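Alp7A (Bacillus subtilis, PDB 5EC0) binds adenine nucleotide, seen here as ADP, and probably forms ATP-driven actin-like filaments that segregate plasmids. Local coordinates at residues 137-140 with 141-144; 177-180 with 181-184; 341-345 with 346-350; 303-306 with 307-311. All coordinates share one frame; numbering follows the deposited sequence. Where two conformers were deposited one is given.

Contact 1. Residues 137-140 with 141-144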
loop_
_atom_site.group_PDB
_atom_site.type_symbol
_atom_site.label_atom_id
_atom_site.label_comp_id
_atom_site.label_asym_id
_atom_site.label_seq_id
_atom_site.Cartn_x
_atom_site.Cartn_y
_atom_site.Cartn_z
ATOM N N LEU A 137 -13.810 -13.310 -9.420
ATOM C CA LEU A 137 -14.590 -13.083 -10.629
ATOM C C LEU A 137 -13.937 -13.777 -11.818
ATOM O O LEU A 137 -12.730 -13.951 -11.824
ATOM C CB LEU A 137 -14.731 -11.579 -10.884
ATOM C CG LEU A 137 -15.938 -11.101 -11.697
ATOM C CD1 LEU A 137 -17.233 -11.381 -10.948
ATOM C CD2 LEU A 137 -15.832 -9.613 -12.057
ATOM N N ASP A 138 -14.722 -14.171 -12.823
ATOM C CA ASP A 138 -14.165 -14.787 -14.038
ATOM C C ASP A 138 -13.365 -13.799 -14.917
ATOM O O ASP A 138 -12.501 -14.230 -15.684
ATOM C CB ASP A 138 -15.278 -15.437 -14.882
ATOM C CG ASP A 138 -16.266 -14.422 -15.430
ATOM O OD1 ASP A 138 -16.323 -13.286 -14.900
ATOM O OD2 ASP A 138 -16.988 -14.754 -16.384
ATOM N N LYS A 139 -13.647 -12.497 -14.806
ATOM C CA LYS A 139 -12.936 -11.470 -15.593
ATOM C C LYS A 139 -12.352 -10.342 -14.724
ATOM O O LYS A 139 -13.101 -9.597 -14.107
ATOM C CB LYS A 139 -13.874 -10.840 -16.636
ATOM C CG LYS A 139 -14.523 -11.825 -17.580
ATOM C CD LYS A 139 -15.541 -11.164 -18.496
ATOM C CE LYS A 139 -16.128 -12.212 -19.466
ATOM N NZ LYS A 139 -17.107 -11.660 -20.464
ATOM N N PHE A 140 -11.032 -10.177 -14.720
ATOM C CA PHE A 140 -10.420 -9.115 -13.921
ATOM C C PHE A 140 -10.823 -7.731 -14.406
ATOM O O PHE A 140 -11.081 -6.835 -13.610
ATOM C CB PHE A 140 -8.890 -9.215 -13.940
ATOM C CG PHE A 140 -8.335 -10.376 -13.154
ATOM C CD1 PHE A 140 -9.159 -11.402 -12.711
ATOM C CD2 PHE A 140 -6.983 -10.430 -12.848
ATOM C CE1 PHE A 140 -8.645 -12.459 -11.995
ATOM C CE2 PHE A 140 -6.462 -11.483 -12.130
ATOM C CZ PHE A 140 -7.288 -12.501 -11.702
ATOM N N SER A 141 -10.877 -7.574 -15.724
ATOM C CA SER A 141 -10.968 -6.266 -16.357
ATOM C C SER A 141 -12.226 -5.517 -15.948
ATOM O O SER A 141 -12.203 -4.297 -15.767
ATOM C CB SER A 141 -10.921 -6.415 -17.879
ATOM O OG SER A 141 -12.016 -7.198 -18.337
ATOM N N GLU A 142 -13.318 -6.247 -15.794
ATOM C CA GLU A 142 -14.604 -5.624 -15.477
ATOM C C GLU A 142 -14.639 -5.120 -14.034
ATOM O O GLU A 142 -15.206 -4.056 -13.758
ATOM C CB GLU A 142 -15.756 -6.597 -15.729
ATOM C CG GLU A 142 -15.831 -7.051 -17.171
ATOM C CD GLU A 142 -15.861 -5.877 -18.121
ATOM O OE1 GLU A 142 -16.756 -5.018 -17.979
ATOM O OE2 GLU A 142 -14.966 -5.796 -18.991
ATOM N N MET A 143 -14.042 -5.864 -13.111
ATOM C CA MET A 143 -13.939 -5.388 -11.735
ATOM C C MET A 143 -13.029 -4.160 -11.691
ATOM O O MET A 143 -13.330 -3.176 -11.012
ATOM C CB MET A 143 -13.413 -6.478 -10.790
ATOM C CG MET A 143 -13.666 -6.153 -9.297
ATOM S SD MET A 143 -13.168 -7.417 -8.097
ATOM C CE MET A 143 -14.285 -8.774 -8.486
ATOM N N GLN A 144 -11.922 -4.207 -12.429
ATOM C CA GLN A 144 -10.996 -3.064 -12.454
ATOM C C GLN A 144 -11.687 -1.819 -13.046
ATOM O O GLN A 144 -11.474 -0.703 -12.575
ATOM C CB GLN A 144 -9.727 -3.388 -13.258
ATOM C CG GLN A 144 -8.906 -4.586 -12.772
ATOM C CD GLN A 144 -7.810 -5.003 -13.772
ATOM O OE1 GLN A 144 -7.809 -6.127 -14.269
ATOM N NE2 GLN A 144 -6.877 -4.091 -14.064
#
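Phe140 and Gln144 meet across the entry to a helix. The amide oxygen OE1 of Gln144 sits 3.3 Å from Phe140 CB, obliquely placed against the ring. Beneath them, Gln144 N gives a 3.0 Å hydrogen bond to Phe140 O, the i to i+4 bond of the first turn of helix 140-149, one of the helices packed on strand 166-179 in this actin-like fold. NE2 of Gln144 turns to that strand and bonds to the carbonyl of Cys177, which leaves OE1 facing Phe140. The phenylalanine ring meets Phe236 edge-to-face and leans on Ile179. Leu137 and Met143 pair differently, crossing obliquely, and their contact is tentative because the methionine was modelled in two conformers. In one of them CG runs anti to the backbone N (chi1 -164°), the chain bends at its last torsion, and the terminal methyl CE comes to 3.7 Å from Leu137 CB. Met143 also reaches Leu133 and Leu134 of helix 131-134. On the outer face, Lys139 CB lies 4.3 Å from Glu142 CG, and the glutamate carboxylate takes a weak bond from Ser141 OG and a salt bridge from Lys145.

Contact 2. Residues 177-180 with 181-184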
loop_
_atom_site.group_PDB
_atom_site.type_symbol
_atom_site.label_atom_id
_atom_site.label_comp_id
_atom_site.label_asym_id
_atom_site.label_seq_id
_atom_site.Cartn_x
_atom_site.Cartn_y
_atom_site.Cartn_z
ATOM N N CYS A 177 -7.572 1.414 -13.132
ATOM C CA CYS A 177 -7.324 0.504 -12.019
ATOM C C CYS A 177 -6.474 -0.677 -12.497
ATOM O O CYS A 177 -6.871 -1.377 -13.424
ATOM C CB CYS A 177 -8.632 0.008 -11.428
ATOM S SG CYS A 177 -8.380 -1.073 -10.029
ATOM N N ARG A 178 -5.306 -0.865 -11.877
ATOM C CA ARG A 178 -4.376 -1.928 -12.241
ATOM C C ARG A 178 -4.515 -3.120 -11.290
ATOM O O ARG A 178 -5.421 -3.156 -10.471
ATOM C CB ARG A 178 -2.931 -1.409 -12.220
ATOM C CG ARG A 178 -2.714 -0.130 -13.000
ATOM C CD ARG A 178 -3.173 -0.214 -14.477
ATOM N NE ARG A 178 -2.940 1.086 -15.097
ATOM C CZ ARG A 178 -2.826 1.311 -16.400
ATOM N NH1 ARG A 178 -2.941 0.317 -17.263
ATOM N NH2 ARG A 178 -2.597 2.542 -16.833
ATOM N N ILE A 179 -3.618 -4.090 -11.408
ATOM C CA ILE A 179 -3.636 -5.265 -10.538
ATOM C C ILE A 179 -2.496 -5.184 -9.543
ATOM O O ILE A 179 -1.321 -5.165 -9.954
ATOM C CB ILE A 179 -3.498 -6.598 -11.341
ATOM C CG1 ILE A 179 -4.566 -6.685 -12.426
ATOM C CG2 ILE A 179 -3.598 -7.813 -10.403
ATOM C CD1 ILE A 179 -4.233 -7.700 -13.524
ATOM N N GLU A 180 -2.834 -5.127 -8.254
ATOM C CA GLU A 180 -1.826 -5.194 -7.184
ATOM C C GLU A 180 -0.860 -6.366 -7.381
ATOM O O GLU A 180 -1.245 -7.408 -7.922
ATOM C CB GLU A 180 -2.486 -5.330 -5.804
ATOM C CG GLU A 180 -2.711 -4.027 -5.087
ATOM C CD GLU A 180 -3.334 -4.209 -3.709
ATOM O OE1 GLU A 180 -2.815 -5.012 -2.907
ATOM O OE2 GLU A 180 -4.354 -3.547 -3.438
ATOM N N SER A 181 0.383 -6.169 -6.936
ATOM C CA SER A 181 1.461 -7.166 -6.990
ATOM C C SER A 181 2.015 -7.336 -8.404
ATOM O O SER A 181 3.229 -7.270 -8.613
ATOM C CB SER A 181 0.984 -8.518 -6.434
ATOM O OG SER A 181 0.238 -8.329 -5.246
ATOM N N GLU A 182 1.134 -7.565 -9.373
ATOM C CA GLU A 182 1.569 -7.638 -10.762
ATOM C C GLU A 182 2.096 -6.291 -11.219
ATOM O O GLU A 182 3.157 -6.241 -11.844
ATOM C CB GLU A 182 0.432 -8.112 -11.682
ATOM C CG GLU A 182 0.809 -8.259 -13.164
ATOM C CD GLU A 182 0.678 -6.958 -13.948
ATOM O OE1 GLU A 182 -0.051 -6.052 -13.497
ATOM O OE2 GLU A 182 1.307 -6.833 -15.020
ATOM N N VAL A 183 1.381 -5.201 -10.910
ATOM C CA VAL A 183 1.762 -3.876 -11.431
ATOM C C VAL A 183 3.138 -3.418 -10.915
ATOM O O VAL A 183 3.806 -2.584 -11.530
ATOM C CB VAL A 183 0.691 -2.775 -11.084
ATOM C CG1 VAL A 183 0.742 -2.386 -9.611
ATOM C CG2 VAL A 183 0.890 -1.535 -11.949
ATOM N N ALA A 184 3.566 -3.980 -9.792
ATOM C CA ALA A 184 4.842 -3.619 -9.207
ATOM C C ALA A 184 6.010 -3.935 -10.135
ATOM O O ALA A 184 7.104 -3.405 -9.952
ATOM C CB ALA A 184 5.034 -4.327 -7.870
HETATM O O HOH W 1 -1.792 -4.249 -13.841
#
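Val183 N donates to Ile179 O over 2.9 Å, closing a five-residue turn just where strand 166-179 gives out. Nested inside it is a classic gamma turn: Ser181 has positive phi, and Glu182 N makes a weak 2.8 Å bond back to Glu180 O. In the actin-like fold this turn lies beside the nucleotide cleft. The side chain of Glu180 comes to about 4 Å from the bound magnesium ion and about 6 Å from ADP, consistent with a place in the ion's surroundings. A water adds a further link across the turn, accepting from Ile179 N at 3.0 Å and donating to Glu182 OE1 at 2.5 Å. Glu182 can reach it because its chain bends at chi2 (-86°), bringing OE1 back over the end of the strand while OE2 makes a salt bridge with Arg185. Ser181 is gripped from outside the turn, its OG bonded to Asp212 and its backbone N to Asn365. Packing is lighter. The aliphatic part of Arg178 crosses Val183 at about a right angle before its guanidinium end runs on to Gln126. The valine meets it with one branch, CG2, which lies 3.8 Å from Arg178 CB and 4.0 Å from CG.

Contact 3. Residues 341-345 with 346-350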
loop_
_atom_site.group_PDB
_atom_site.type_symbol
_atom_site.label_atom_id
_atom_site.label_comp_id
_atom_site.label_asym_id
_atom_site.label_seq_id
_atom_site.Cartn_x
_atom_site.Cartn_y
_atom_site.Cartn_z
ATOM N N VAL A 341 17.168 -17.802 5.848
ATOM C CA VAL A 341 16.401 -19.001 5.566
ATOM C C VAL A 341 16.732 -19.572 4.184
ATOM O O VAL A 341 16.899 -20.790 4.043
ATOM C CB VAL A 341 14.873 -18.741 5.678
ATOM C CG1 VAL A 341 14.083 -19.792 4.906
ATOM C CG2 VAL A 341 14.435 -18.698 7.159
ATOM N N THR A 342 16.847 -18.713 3.171
ATOM C CA THR A 342 17.092 -19.220 1.824
ATOM C C THR A 342 18.506 -19.799 1.724
ATOM O O THR A 342 18.745 -20.766 0.995
ATOM C CB THR A 342 16.860 -18.138 0.735
ATOM O OG1 THR A 342 17.626 -16.965 1.020
ATOM C CG2 THR A 342 15.395 -17.768 0.693
ATOM N N GLU A 343 19.432 -19.240 2.493
ATOM C CA GLU A 343 20.780 -19.771 2.512
ATOM C C GLU A 343 20.820 -21.149 3.157
ATOM O O GLU A 343 21.544 -22.024 2.689
ATOM C CB GLU A 343 21.731 -18.833 3.237
ATOM C CG GLU A 343 23.172 -19.292 3.096
ATOM C CD GLU A 343 24.134 -18.477 3.917
ATOM O OE1 GLU A 343 24.288 -17.274 3.621
ATOM O OE2 GLU A 343 24.745 -19.045 4.847
ATOM N N GLU A 344 20.043 -21.347 4.223
ATOM C CA GLU A 344 19.985 -22.655 4.899
ATOM C C GLU A 344 19.351 -23.710 4.007
ATOM O O GLU A 344 19.698 -24.883 4.062
ATOM C CB GLU A 344 19.185 -22.582 6.208
ATOM C CG GLU A 344 19.858 -21.866 7.367
ATOM C CD GLU A 344 18.960 -21.808 8.603
ATOM O OE1 GLU A 344 17.728 -21.982 8.452
ATOM O OE2 GLU A 344 19.481 -21.603 9.720
ATOM N N ARG A 345 18.412 -23.267 3.182
ATOM C CA ARG A 345 17.551 -24.161 2.441
ATOM C C ARG A 345 18.113 -24.496 1.062
ATOM O O ARG A 345 17.941 -25.609 0.574
ATOM C CB ARG A 345 16.162 -23.524 2.322
ATOM C CG ARG A 345 15.008 -24.494 2.258
ATOM C CD ARG A 345 13.681 -23.745 2.309
ATOM N NE ARG A 345 12.609 -24.495 1.661
ATOM C CZ ARG A 345 11.908 -25.453 2.256
ATOM N NH1 ARG A 345 12.175 -25.787 3.514
ATOM N NH2 ARG A 345 10.951 -26.084 1.592
ATOM N N TYR A 346 18.788 -23.537 0.432
ATOM C CA TYR A 346 19.246 -23.724 -0.945
ATOM C C TYR A 346 20.753 -23.536 -1.128
ATOM O O TYR A 346 21.287 -23.736 -2.226
ATOM C CB TYR A 346 18.508 -22.764 -1.886
ATOM C CG TYR A 346 16.997 -22.741 -1.734
ATOM C CD1 TYR A 346 16.230 -23.866 -2.030
ATOM C CD2 TYR A 346 16.336 -21.585 -1.315
ATOM C CE1 TYR A 346 14.847 -23.848 -1.900
ATOM C CE2 TYR A 346 14.954 -21.553 -1.189
ATOM C CZ TYR A 346 14.212 -22.689 -1.480
ATOM O OH TYR A 346 12.835 -22.667 -1.355
ATOM N N GLY A 347 21.441 -23.138 -0.063
ATOM C CA GLY A 347 22.848 -22.793 -0.177
ATOM C C GLY A 347 23.036 -21.312 -0.462
ATOM O O GLY A 347 22.099 -20.632 -0.879
ATOM N N ARG A 348 24.249 -20.811 -0.238
ATOM C CA ARG A 348 24.519 -19.378 -0.353
ATOM C C ARG A 348 24.370 -18.843 -1.777
ATOM O O ARG A 348 23.791 -17.773 -1.990
ATOM C CB ARG A 348 25.921 -19.065 0.172
ATOM C CG ARG A 348 26.252 -17.581 0.220
ATOM C CD ARG A 348 27.421 -17.272 -0.701
ATOM N NE ARG A 348 27.771 -15.853 -0.726
ATOM C CZ ARG A 348 28.916 -15.371 -1.207
ATOM N NH1 ARG A 348 29.143 -14.065 -1.190
ATOM N NH2 ARG A 348 29.840 -16.192 -1.699
ATOM N N ASP A 349 24.888 -19.583 -2.747
ATOM C CA ASP A 349 24.873 -19.146 -4.143
ATOM C C ASP A 349 23.457 -18.890 -4.676
ATOM O O ASP A 349 23.184 -17.841 -5.268
ATOM C CB ASP A 349 25.591 -20.173 -5.025
ATOM C CG ASP A 349 27.080 -20.239 -4.738
ATOM O OD1 ASP A 349 27.633 -19.207 -4.310
ATOM O OD2 ASP A 349 27.696 -21.312 -4.946
ATOM N N ILE A 350 22.558 -19.841 -4.453
ATOM C CA ILE A 350 21.183 -19.697 -4.906
ATOM C C ILE A 350 20.437 -18.638 -4.083
ATOM O O ILE A 350 19.580 -17.919 -4.607
ATOM C CB ILE A 350 20.445 -21.040 -4.838
ATOM C CG1 ILE A 350 21.068 -22.012 -5.840
ATOM C CG2 ILE A 350 18.953 -20.855 -5.122
ATOM C CD1 ILE A 350 20.470 -23.379 -5.779
#
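Tyr346 swings its ring back beside its own backbone N (chi1 -49°), and Arg345, with CG roughly opposite its nitrogen (chi1 -150°), runs out in the same direction next to it. The result is a CH-pi contact between chain neighbours: Arg345 CB stands 4.0 Å above the ring centroid, only 7° from the normal. Farther out, the guanidinium is turned nearly perpendicular to the ring and presents its edge to the phenol, with NE 3.5 Å from Tyr346 OH. NE itself forms a salt bridge with Glu311. From one turn back, Thr342 brings CB to 4.0 Å from Tyr346 CD2. With an alanine at Tyr346 the ring over which Arg345 CB stands is gone, and the arginine chain would probably be less closely confined, held at its end by the salt bridge to Glu311, while Ile307 loses its aromatic neighbour.

The backbone explains the break beneath these groups. Tyr346 N bonds to Thr342 O at 2.8 Å, and Gly347 N to Glu343 O at 3.0 Å, the latter donor lying above the carbonyl plane. Gly347 then leaves helical geometry with positive phi, where a CB would jam against the preceding carbonyl oxygen, and serves as N-cap of the next helix. Across this kink Glu343 CG packs 3.7 Å from Arg348 CA, the two side chains slanting past each other, while the arginine sends NE to Glu352. The joint therefore turns helix 335-346 into helix 348-354, with Tyr346 against Ile307 of helix 292-313 and its ring meeting that of His355, at the start of edge strand 355-357.

Contact 4. Residues 303-306 with 307-311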
loop_
_atom_site.group_PDB
_atom_site.type_symbol
_atom_site.label_atom_id
_atom_site.label_comp_id
_atom_site.label_asym_id
_atom_site.label_seq_id
_atom_site.Cartn_x
_atom_site.Cartn_y
_atom_site.Cartn_z
ATOM N N THR A 303 9.005 -16.589 8.213
ATOM C CA THR A 303 9.691 -16.558 6.923
ATOM C C THR A 303 9.824 -17.969 6.330
ATOM O O THR A 303 9.651 -18.170 5.123
ATOM C CB THR A 303 11.081 -15.892 7.067
ATOM O OG1 THR A 303 10.914 -14.546 7.530
ATOM C CG2 THR A 303 11.832 -15.868 5.739
ATOM N N GLU A 304 10.105 -18.950 7.183
ATOM C CA GLU A 304 10.203 -20.332 6.733
ATOM C C GLU A 304 8.867 -20.784 6.127
ATOM O O GLU A 304 8.836 -21.448 5.094
ATOM C CB GLU A 304 10.657 -21.246 7.885
ATOM C CG GLU A 304 12.166 -21.555 7.812
ATOM C CD GLU A 304 12.790 -21.941 9.142
ATOM O OE1 GLU A 304 12.111 -21.833 10.182
ATOM O OE2 GLU A 304 13.969 -22.353 9.148
ATOM N N ILE A 305 7.764 -20.385 6.743
ATOM C CA ILE A 305 6.454 -20.640 6.162
ATOM C C ILE A 305 6.294 -19.897 4.815
ATOM O O ILE A 305 5.771 -20.457 3.859
ATOM C CB ILE A 305 5.330 -20.241 7.149
ATOM C CG1 ILE A 305 5.370 -21.147 8.390
ATOM C CG2 ILE A 305 3.968 -20.363 6.499
ATOM C CD1 ILE A 305 4.765 -20.510 9.626
ATOM N N LYS A 306 6.768 -18.655 4.722
ATOM C CA LYS A 306 6.619 -17.898 3.476
ATOM C C LYS A 306 7.439 -18.500 2.331
ATOM O O LYS A 306 6.925 -18.685 1.226
ATOM C CB LYS A 306 7.005 -16.424 3.670
ATOM C CG LYS A 306 6.191 -15.638 4.695
ATOM C CD LYS A 306 4.698 -15.564 4.372
ATOM C CE LYS A 306 3.912 -16.653 5.090
ATOM N NZ LYS A 306 2.474 -16.633 4.726
ATOM N N ILE A 307 8.703 -18.817 2.593
ATOM C CA ILE A 307 9.561 -19.356 1.548
ATOM C C ILE A 307 8.955 -20.641 1.000
ATOM O O ILE A 307 8.913 -20.843 -0.210
ATOM C CB ILE A 307 10.994 -19.630 2.051
ATOM C CG1 ILE A 307 11.660 -18.337 2.501
ATOM C CG2 ILE A 307 11.840 -20.252 0.946
ATOM C CD1 ILE A 307 11.651 -17.246 1.439
ATOM N N ALA A 308 8.457 -21.487 1.900
ATOM C CA ALA A 308 7.867 -22.770 1.522
ATOM C C ALA A 308 6.578 -22.582 0.727
ATOM O O ALA A 308 6.320 -23.328 -0.212
ATOM C CB ALA A 308 7.604 -23.629 2.762
ATOM N N GLN A 309 5.772 -21.590 1.106
ATOM C CA GLN A 309 4.560 -21.274 0.360
ATOM C C GLN A 309 4.901 -20.866 -1.073
ATOM O O GLN A 309 4.313 -21.369 -2.025
ATOM C CB GLN A 309 3.771 -20.150 1.038
ATOM C CG GLN A 309 2.767 -20.585 2.098
ATOM C CD GLN A 309 2.040 -19.391 2.736
ATOM O OE1 GLN A 309 2.214 -18.233 2.321
ATOM N NE2 GLN A 309 1.224 -19.673 3.748
ATOM N N ALA A 310 5.859 -19.953 -1.213
ATOM C CA ALA A 310 6.237 -19.422 -2.516
ATOM C C ALA A 310 6.799 -20.517 -3.402
ATOM O O ALA A 310 6.473 -20.609 -4.590
ATOM C CB ALA A 310 7.251 -18.302 -2.361
ATOM N N GLU A 311 7.649 -21.346 -2.810
ATOM C CA GLU A 311 8.238 -22.478 -3.504
ATOM C C GLU A 311 7.144 -23.414 -4.027
ATOM O O GLU A 311 7.236 -23.928 -5.141
ATOM C CB GLU A 311 9.199 -23.229 -2.571
ATOM C CG GLU A 311 9.975 -24.372 -3.232
ATOM C CD GLU A 311 10.975 -25.024 -2.289
ATOM O OE1 GLU A 311 11.479 -24.323 -1.383
ATOM O OE2 GLU A 311 11.257 -26.232 -2.452
#
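Five consecutive i to i+4 backbone bonds carry regular alpha-helix through 303-311, from Ile307 N on Thr303 O at 2.8 Å to Glu311 N on Ile307 O at 2.9 Å. Among the side chains, Lys306 and Gln309 run side by side, and the lysine doubles back at chi2 (-60°) and chi3 (95°) until NZ reaches Gln309 OE1 at 2.9 Å. It approaches from above the amide's carbonyl plane, so the bond, of ordinary length, does not follow a lone pair; CE follows at 3.6 Å from the same oxygen. NZ also makes a salt bridge with Asp218, so the ammonium group of this buried lysine is shared between a carboxylate and an amide. A leucine in place of Gln309 has no oxygen to offer NZ, which would probably leave the ammonium leaning on Asp218 alone of these two and the folded chain less firmly placed. The amide nitrogen NE2 lies 3.9 Å from Ile305 CG2. On another side of the helix, Thr303 CG2 lies 4.1 Å from Ile307 CG1, both pointing the same way. That side faces helix 335-346, where Thr303 touches Ser337 and Ile338, while Lys306 links helix 292-313 to strand 218-223 through Asp218.

From the N terminus the contacts come in the order 1, 2, 4, 3, each a local stretch of chain finished before the next begins; none nest or cross. Contact 1 starts helix 140-149, and contact 2 ends strand 166-179. These two touch, with Phe140 CD2 3.9 Å from Ile179 CD1, so the helix start and the strand end are held together, contact 2 being the one near the nucleotide. Contact 4 lies within helix 292-313, and contact 3 turns the chain from helix 335-346 into helix 348-354. They touch too: Val341 CG2 lies 3.7 Å from Glu304 CG, joining the two helices. The pairs stand apart, contacts 2 and 4 being about 12 Å distant at their nearest atoms.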